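Local structure of B-agarase (Saccharophagus degradans, 4BQ2) at residues A[286-291]-A[416-421]; A[402-407]-A[427-432]. The protein hydrolyses agarose as an exo-beta-agarase of glycoside hydrolase family 50, probably releasing neoagarobiose units from chain ends. All blocks are in the same frame, centred on the assembly; numbering follows the deposited sequence.

Interaction 1: residues A[286-291]-A[416-421]; sequences LDIIRL and GNWTDP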
ATOM      1  N   LEU A 286      13.437   5.130  -1.172  1.00 13.67           N
ATOM      2  CA  LEU A 286      12.457   4.466  -0.321  1.00 14.65           C
ATOM      3  C   LEU A 286      11.580   5.452   0.393  1.00 14.00           C
ATOM      4  O   LEU A 286      12.012   6.588   0.696  1.00 15.75           O
ATOM      5  CB  LEU A 286      13.156   3.588   0.753  1.00 14.52           C
ATOM      6  CG  LEU A 286      14.335   2.739   0.220  1.00 13.77           C
ATOM      7  CD1 LEU A 286      14.967   1.935   1.357  1.00 13.30           C
ATOM      8  CD2 LEU A 286      14.014   1.818  -0.975  1.00 12.93           C
ATOM      9  N   ASP A 287      10.366   5.019   0.686  1.00 13.09           N
ATOM     10  CA  ASP A 287       9.407   5.823   1.416  1.00 14.30           C
ATOM     11  C   ASP A 287       9.501   5.511   2.910  1.00 14.42           C
ATOM     12  O   ASP A 287       9.972   4.433   3.275  1.00 15.49           O
ATOM     13  CB  ASP A 287       7.996   5.476   0.966  1.00 14.01           C
ATOM     14  CG  ASP A 287       7.763   5.764  -0.505  1.00 16.29           C
ATOM     15  OD1 ASP A 287       8.217   6.817  -0.982  1.00 16.20           O
ATOM     16  OD2 ASP A 287       7.094   4.949  -1.165  1.00 16.43           O
ATOM     17  N   ILE A 288       8.981   6.418   3.738  1.00 14.23           N
ATOM     18  CA  ILE A 288       8.852   6.188   5.206  1.00 14.02           C
ATOM     19  C   ILE A 288      10.234   6.053   5.838  1.00 14.05           C
ATOM     20  O   ILE A 288      10.602   5.013   6.430  1.00 14.25           O
ATOM     21  CB  ILE A 288       7.945   4.981   5.590  1.00 13.82           C
ATOM     22  CG1 ILE A 288       6.606   5.022   4.817  1.00 13.28           C
ATOM     23  CG2 ILE A 288       7.715   4.984   7.113  1.00 13.42           C
ATOM     24  CD1 ILE A 288       5.534   5.915   5.450  1.00 14.73           C
ATOM     25  N   ILE A 289      11.005   7.112   5.675  1.00 14.19           N
ATOM     26  CA  ILE A 289      12.327   7.187   6.265  1.00 15.14           C
ATOM     27  C   ILE A 289      12.166   8.048   7.509  1.00 15.56           C
ATOM     28  O   ILE A 289      12.590   9.225   7.588  1.00 16.34           O
ATOM     29  CB  ILE A 289      13.370   7.704   5.246  1.00 15.43           C
ATOM     30  CG1 ILE A 289      13.441   6.739   4.044  1.00 15.68           C
ATOM     31  CG2 ILE A 289      14.760   7.782   5.903  1.00 15.60           C
ATOM     32  CD1 ILE A 289      14.366   7.246   2.959  1.00 16.45           C
ATOM     33  N   ARG A 290      11.508   7.423   8.485  1.00 15.71           N
ATOM     34  CA  ARG A 290      11.119   8.027   9.735  1.00 16.14           C
ATOM     35  C   ARG A 290      10.732   6.864  10.660  1.00 16.45           C
ATOM     36  O   ARG A 290      10.586   5.710  10.216  1.00 15.90           O
ATOM     37  CB  ARG A 290       9.890   8.941   9.535  1.00 15.54           C
ATOM     38  CG  ARG A 290       8.660   8.210   8.948  1.00 14.22           C
ATOM     39  CD  ARG A 290       7.539   9.213   8.781  1.00 14.69           C
ATOM     40  NE  ARG A 290       6.255   8.606   8.411  1.00 14.13           N
ATOM     41  CZ  ARG A 290       5.168   9.297   8.073  1.00 15.53           C
ATOM     42  NH1 ARG A 290       5.214  10.643   7.987  1.00 15.57           N
ATOM     43  NH2 ARG A 290       4.046   8.644   7.764  1.00 14.76           N
ATOM     44  N   LEU A 291      10.475   7.182  11.916  1.00 18.19           N
ATOM     45  CA  LEU A 291      10.103   6.144  12.888  1.00 17.32           C
ATOM     46  C   LEU A 291       8.611   6.071  13.237  1.00 18.16           C
ATOM     47  O   LEU A 291       8.210   5.155  13.957  1.00 18.94           O
ATOM     48  CB  LEU A 291      10.962   6.307  14.170  1.00 17.44           C
ATOM     49  CG  LEU A 291      12.486   6.234  13.943  1.00 18.25           C
ATOM     50  CD1 LEU A 291      13.239   6.341  15.280  1.00 18.15           C
ATOM     51  CD2 LEU A 291      12.912   4.957  13.225  1.00 17.25           C
ATOM     52  N   GLY A 416      12.706   9.115  -0.270  1.00 11.58           N
ATOM     53  CA  GLY A 416      11.407   9.183  -0.935  1.00 12.00           C
ATOM     54  C   GLY A 416      10.434   9.867  -0.014  1.00 12.08           C
ATOM     55  O   GLY A 416      10.830  10.646   0.875  1.00 13.26           O
ATOM     56  N   ASN A 417       9.151   9.605  -0.225  1.00 12.27           N
ATOM     57  CA  ASN A 417       8.126  10.276   0.538  1.00 12.97           C
ATOM     58  C   ASN A 417       8.157   9.913   2.017  1.00 13.98           C
ATOM     59  O   ASN A 417       8.609   8.841   2.372  1.00 15.14           O
ATOM     60  CB  ASN A 417       6.741   9.942  -0.034  1.00 12.75           C
ATOM     61  CG  ASN A 417       5.714  11.002   0.305  1.00 14.08           C
ATOM     62  OD1 ASN A 417       6.066  12.170   0.607  1.00 14.67           O
ATOM     63  ND2 ASN A 417       4.449  10.641   0.204  1.00 13.17           N
ATOM     64  N   TRP A 418       7.625  10.807   2.841  1.00 14.15           N
ATOM     65  CA  TRP A 418       7.595  10.666   4.293  1.00 14.32           C
ATOM     66  C   TRP A 418       8.998  10.421   4.832  1.00 14.75           C
ATOM     67  O   TRP A 418       9.228   9.500   5.643  1.00 14.41           O
ATOM     68  CB  TRP A 418       6.613   9.558   4.707  1.00 13.85           C
ATOM     69  CG  TRP A 418       5.223   9.861   4.172  1.00 13.61           C
ATOM     70  CD1 TRP A 418       4.430  10.915   4.501  1.00 13.07           C
ATOM     71  CD2 TRP A 418       4.464   9.047   3.256  1.00 13.29           C
ATOM     72  NE1 TRP A 418       3.217  10.820   3.848  1.00 12.91           N
ATOM     73  CE2 TRP A 418       3.225   9.698   3.056  1.00 12.83           C
ATOM     74  CE3 TRP A 418       4.730   7.843   2.569  1.00 12.80           C
ATOM     75  CZ2 TRP A 418       2.228   9.178   2.214  1.00 12.99           C
ATOM     76  CZ3 TRP A 418       3.746   7.313   1.729  1.00 12.26           C
ATOM     77  CH2 TRP A 418       2.506   7.997   1.561  1.00 12.64           C
ATOM     78  N   THR A 419       9.918  11.256   4.353  1.00 14.32           N
ATOM     79  CA  THR A 419      11.261  11.382   4.968  1.00 15.31           C
ATOM     80  C   THR A 419      11.187  12.360   6.139  1.00 16.18           C
ATOM     81  O   THR A 419      10.652  13.483   6.005  1.00 16.97           O
ATOM     82  CB  THR A 419      12.294  11.812   3.910  1.00 14.48           C
ATOM     83  OG1 THR A 419      12.516  10.703   3.039  1.00 14.41           O
ATOM     84  CG2 THR A 419      13.654  12.229   4.567  1.00 13.57           C
ATOM     85  N   ASP A 420      11.659  11.930   7.314  1.00 16.41           N
ATOM     86  CA  ASP A 420      11.633  12.784   8.483  1.00 17.96           C
ATOM     87  C   ASP A 420      12.347  14.099   8.171  1.00 17.44           C
ATOM     88  O   ASP A 420      13.401  14.064   7.569  1.00 16.80           O
ATOM     89  CB  ASP A 420      12.294  12.078   9.689  1.00 19.56           C
ATOM     90  CG  ASP A 420      12.194  12.908  10.961  1.00 22.97           C
ATOM     91  OD1 ASP A 420      12.971  13.844  11.153  1.00 22.54           O
ATOM     92  OD2 ASP A 420      11.289  12.662  11.763  1.00 28.08           O
ATOM     93  N   PRO A 421      11.761  15.253   8.559  1.00 17.45           N
ATOM     94  CA  PRO A 421      12.346  16.555   8.255  1.00 17.65           C
ATOM     95  C   PRO A 421      13.763  16.781   8.790  1.00 17.72           C
ATOM     96  O   PRO A 421      14.443  17.690   8.308  1.00 17.01           O
ATOM     97  CB  PRO A 421      11.368  17.552   8.904  1.00 19.49           C
ATOM     98  CG  PRO A 421      10.072  16.832   8.886  1.00 21.81           C
ATOM     99  CD  PRO A 421      10.414  15.394   9.161  1.00 18.73           C
TER
HETATM  100  O   HOH W   1      11.892   9.837  12.541  1.00 22.52           O
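Arg290 crosses the base of the Trp418 side chain obliquely, with its guanidinium centred over Trp418 CB and its terminal nitrogens reaching over one face of the indole near CG and CD1. Arg290 NH1 comes to 3.6 Å from Trp418 CD1, and the two planes are tilted 36° from each other. The arginine reaches this place with CG between the backbone N and the carbonyl carbon (chi1 58°) and the chain extended from CG to NE, so that CG and CD pass beside Trp418 O. The other face of the indole receives Asn417 ND2, and the methyl Ile288 CD1 approaches the benzene ring at Trp418 CE3, 3.6 Å away. The backbones are bonded at successive points: Gly416 N donates to Leu286 O, Ile288 N to Asn417 O and Ile289 N to Trp418 O. Asp420 N donates to Ile289 O at 2.9 Å, nearly straight at 175°. Asp287 adds a side-chain acceptor: its OD1 takes Asn417 N at 3.0 Å on the anti lone pair. Ile288 and Trp418 both have left-handed backbone conformations, and the regular strand gives way here to a single bridge between Ile289 and Thr419. Thr419 OG1 donates to Gly416 O within the same segment, while one water joins Leu291 N to Asp420 OD2. Farther out, Ser320 bonds Arg290 NH2, the Trp436 ring meets Trp418, and Arg603 makes a long, weak ion pair with Asp287 OD2. A bound glycerol lies about 3 Å from the Arg290 side chain. The chain leaves the C-terminal end of strand 280-287 here, consistent with the rim of the (beta/alpha)8 barrel on which such glycoside hydrolases carry the active site.

Interaction 2: residues A[402-407]-A[427-432]; sequences VTVDRM and NRIPFF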
ATOM      1  N   VAL A 402      23.929   6.715   9.010  1.00 13.59           N
ATOM      2  CA  VAL A 402      24.010   5.404   8.372  1.00 13.49           C
ATOM      3  C   VAL A 402      22.951   5.271   7.254  1.00 12.61           C
ATOM      4  O   VAL A 402      23.218   4.678   6.226  1.00 12.78           O
ATOM      5  CB  VAL A 402      23.794   4.276   9.443  1.00 12.70           C
ATOM      6  CG1 VAL A 402      23.579   2.923   8.796  1.00 12.44           C
ATOM      7  CG2 VAL A 402      24.995   4.221  10.402  1.00 12.91           C
ATOM      8  N   THR A 403      21.743   5.789   7.471  1.00 12.94           N
ATOM      9  CA  THR A 403      20.694   5.723   6.440  1.00 12.83           C
ATOM     10  C   THR A 403      21.146   6.432   5.142  1.00 12.93           C
ATOM     11  O   THR A 403      21.042   5.884   4.055  1.00 11.37           O
ATOM     12  CB  THR A 403      19.377   6.328   6.977  1.00 13.81           C
ATOM     13  OG1 THR A 403      18.867   5.426   7.982  1.00 14.14           O
ATOM     14  CG2 THR A 403      18.330   6.535   5.859  1.00 13.68           C
ATOM     15  N   VAL A 404      21.632   7.656   5.266  1.00 12.55           N
ATOM     16  CA  VAL A 404      22.158   8.373   4.085  1.00 15.09           C
ATOM     17  C   VAL A 404      23.336   7.582   3.464  1.00 14.62           C
ATOM     18  O   VAL A 404      23.389   7.371   2.243  1.00 15.08           O
ATOM     19  CB  VAL A 404      22.576   9.848   4.421  1.00 15.33           C
ATOM     20  CG1 VAL A 404      23.228  10.519   3.236  1.00 15.68           C
ATOM     21  CG2 VAL A 404      21.368  10.666   4.827  1.00 14.80           C
ATOM     22  N   ASP A 405      24.246   7.088   4.301  1.00 15.62           N
ATOM     23  CA  ASP A 405      25.390   6.298   3.786  1.00 16.62           C
ATOM     24  C   ASP A 405      24.904   5.049   3.042  1.00 16.54           C
ATOM     25  O   ASP A 405      25.470   4.691   2.018  1.00 16.14           O
ATOM     26  CB  ASP A 405      26.334   5.875   4.924  1.00 16.50           C
ATOM     27  CG  ASP A 405      27.213   7.036   5.433  1.00 20.13           C
ATOM     28  OD1 ASP A 405      27.215   8.164   4.827  1.00 18.12           O
ATOM     29  OD2 ASP A 405      27.910   6.823   6.442  1.00 20.00           O
ATOM     30  N   ARG A 406      23.876   4.378   3.580  1.00 16.00           N
ATOM     31  CA  ARG A 406      23.292   3.212   2.893  1.00 15.31           C
ATOM     32  C   ARG A 406      22.728   3.650   1.549  1.00 15.59           C
ATOM     33  O   ARG A 406      23.011   3.038   0.545  1.00 15.59           O
ATOM     34  CB  ARG A 406      22.134   2.620   3.695  1.00 14.86           C
ATOM     35  CG  ARG A 406      22.577   1.842   4.928  1.00 14.30           C
ATOM     36  CD  ARG A 406      21.412   1.639   5.880  1.00 14.09           C
ATOM     37  NE  ARG A 406      21.663   0.507   6.789  1.00 13.77           N
ATOM     38  CZ  ARG A 406      20.899   0.190   7.823  1.00 15.12           C
ATOM     39  NH1 ARG A 406      19.780   0.893   8.113  1.00 14.34           N
ATOM     40  NH2 ARG A 406      21.262  -0.843   8.574  1.00 13.97           N
ATOM     41  N   MET A 407      21.872   4.668   1.552  1.00 15.66           N
ATOM     42  CA  MET A 407      21.204   5.085   0.291  1.00 16.17           C
ATOM     43  C   MET A 407      22.224   5.345  -0.808  1.00 16.23           C
ATOM     44  O   MET A 407      22.074   4.863  -1.943  1.00 16.13           O
ATOM     45  CB  MET A 407      20.329   6.319   0.514  1.00 16.73           C
ATOM     46  CG  MET A 407      19.171   6.076   1.486  1.00 16.62           C
ATOM     47  SD  MET A 407      18.200   4.597   1.128  1.00 18.46           S
ATOM     48  CE  MET A 407      17.817   4.019   2.790  1.00 19.50           C
ATOM     49  N   ASN A 427      22.199  17.427   2.930  1.00 18.94           N
ATOM     50  CA  ASN A 427      23.050  18.022   1.907  1.00 19.71           C
ATOM     51  C   ASN A 427      24.017  17.018   1.250  1.00 19.46           C
ATOM     52  O   ASN A 427      25.101  17.381   0.829  1.00 19.13           O
ATOM     53  CB  ASN A 427      23.777  19.266   2.451  1.00 20.26           C
ATOM     54  CG  ASN A 427      22.816  20.383   2.792  1.00 22.20           C
ATOM     55  OD1 ASN A 427      21.639  20.351   2.405  1.00 21.76           O
ATOM     56  ND2 ASN A 427      23.299  21.380   3.545  1.00 23.17           N
ATOM     57  N   ARG A 428      23.592  15.760   1.142  1.00 17.82           N
ATOM     58  CA  ARG A 428      24.422  14.720   0.494  1.00 17.80           C
ATOM     59  C   ARG A 428      23.564  13.886  -0.478  1.00 15.91           C
ATOM     60  O   ARG A 428      24.078  13.240  -1.407  1.00 14.83           O
ATOM     61  CB  ARG A 428      25.071  13.800   1.564  1.00 18.94           C
ATOM     62  CG  ARG A 428      26.138  14.459   2.465  1.00 21.50           C
ATOM     63  CD  ARG A 428      26.255  13.695   3.807  1.00 26.00           C
ATOM     64  NE  ARG A 428      26.780  12.407   3.486  1.00 26.89           N
ATOM     65  CZ  ARG A 428      26.624  11.250   4.114  1.00 23.62           C
ATOM     66  NH1 ARG A 428      25.928  11.061   5.251  1.00 21.97           N
ATOM     67  NH2 ARG A 428      27.228  10.250   3.535  1.00 23.30           N
ATOM     68  N   ILE A 429      22.257  13.878  -0.243  1.00 14.29           N
ATOM     69  CA  ILE A 429      21.323  13.140  -1.107  1.00 13.68           C
ATOM     70  C   ILE A 429      19.994  13.919  -1.155  1.00 13.13           C
ATOM     71  O   ILE A 429      19.546  14.460  -0.127  1.00 13.55           O
ATOM     72  CB  ILE A 429      21.099  11.667  -0.627  1.00 13.80           C
ATOM     73  CG1 ILE A 429      20.323  10.877  -1.706  1.00 13.64           C
ATOM     74  CG2 ILE A 429      20.391  11.631   0.745  1.00 13.92           C
ATOM     75  CD1 ILE A 429      20.166   9.387  -1.362  1.00 13.97           C
ATOM     76  N   PRO A 430      19.399  14.056  -2.358  1.00 13.66           N
ATOM     77  CA  PRO A 430      18.146  14.800  -2.454  1.00 13.66           C
ATOM     78  C   PRO A 430      17.019  14.096  -1.730  1.00 14.44           C
ATOM     79  O   PRO A 430      17.120  12.896  -1.422  1.00 14.55           O
ATOM     80  CB  PRO A 430      17.848  14.793  -3.972  1.00 13.72           C
ATOM     81  CG  PRO A 430      19.169  14.564  -4.610  1.00 13.31           C
ATOM     82  CD  PRO A 430      19.857  13.599  -3.680  1.00 13.20           C
ATOM     83  N   PHE A 431      15.929  14.811  -1.486  1.00 14.89           N
ATOM     84  CA  PHE A 431      14.775  14.214  -0.788  1.00 14.84           C
ATOM     85  C   PHE A 431      13.468  14.735  -1.371  1.00 15.17           C
ATOM     86  O   PHE A 431      13.442  15.784  -2.017  1.00 14.02           O
ATOM     87  CB  PHE A 431      14.802  14.567   0.711  1.00 15.32           C
ATOM     88  CG  PHE A 431      14.712  16.047   0.983  1.00 15.33           C
ATOM     89  CD1 PHE A 431      15.857  16.862   0.900  1.00 16.04           C
ATOM     90  CD2 PHE A 431      13.484  16.627   1.317  1.00 15.19           C
ATOM     91  CE1 PHE A 431      15.767  18.243   1.152  1.00 15.90           C
ATOM     92  CE2 PHE A 431      13.388  17.982   1.567  1.00 17.05           C
ATOM     93  CZ  PHE A 431      14.530  18.790   1.507  1.00 16.32           C
ATOM     94  N   PHE A 432      12.390  14.003  -1.115  1.00 14.01           N
ATOM     95  CA  PHE A 432      11.033  14.433  -1.490  1.00 13.63           C
ATOM     96  C   PHE A 432      10.352  14.898  -0.240  1.00 13.38           C
ATOM     97  O   PHE A 432      10.494  14.252   0.795  1.00 15.31           O
ATOM     98  CB  PHE A 432      10.255  13.290  -2.140  1.00 12.22           C
ATOM     99  CG  PHE A 432      10.735  12.982  -3.524  1.00 13.36           C
ATOM    100  CD1 PHE A 432      11.994  12.423  -3.733  1.00 13.40           C
ATOM    101  CD2 PHE A 432       9.946  13.308  -4.625  1.00 12.87           C
ATOM    102  CE1 PHE A 432      12.476  12.162  -5.024  1.00 13.21           C
ATOM    103  CE2 PHE A 432      10.399  13.035  -5.922  1.00 13.80           C
ATOM    104  CZ  PHE A 432      11.661  12.457  -6.121  1.00 13.80           C
TER
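Val404, Asp405 and Met407 of helix 394-410 pack against Arg428 and Ile429, the residues that lead into strand 431-435. This is consistent with the outer helix layer of a (beta/alpha)8 barrel, here touching the loop that enters the strand. Arg428 can be followed outward. Its CB lies 4.1 Å from Val404 CG1, at the edge of van der Waals contact. The aliphatic chain then bends at chi3 (67°), which folds the guanidinium back over the helix instead of letting it run on past. NE stays near the same methyl, and CZ is 3.6 Å from Val404 CG1, which sits over one face of the guanidinium, displaced toward its rim on the NH1 side. At the tip NH2 donates to Asp405 OD1 in a salt bridge; the bond is straight (165°) but very short at 2.5 Å, a length to be read with caution. NH1 adds a weak bond to the same oxygen, 3.2 Å from Asp405 OD1. A single carboxylate oxygen thus receives both nitrogens at the guanidinium edge, and the carboxylate plane is turned 76° from that of the guanidinium. The paired charges lie at the partly exposed margin of the contact, beside the buried apolar part. Asn426 OD1 accepts hydrogen bonds from the backbone N of Arg428 and of Ile429, which probably helps to set this bend of the loop. Ile429 supplies the apolar floor through both branches: CG2 rests 3.9 Å from Val404 CG1, and at the far end of the other branch CD1 abuts Met407 CB at 3.6 Å.

Overall arrangement
The two contacts have centres 11 Å apart and interlock along the chain: 286-291 comes first, then 402-407, 416-421 and 427-432. Helix 394-410, one side of interaction 2, also packs against 286-291. Ile289 CG2 packs on Thr403 CG2 at 3.8 Å, and Leu286 CD1 meets Met407 CE, also at 3.8 Å. On the strand side Gly416 C lies 4.0 Å from Phe432 CB, joining the loop of interaction 1 to the strand entered in interaction 2. Interaction 1, its centre about 15 Å from that of the chain, is beside the glycerol, probably on the barrel's substrate side; interaction 2, centred about 23 Å from the chain's centre, joins the helix to the loop entering strand 431-435.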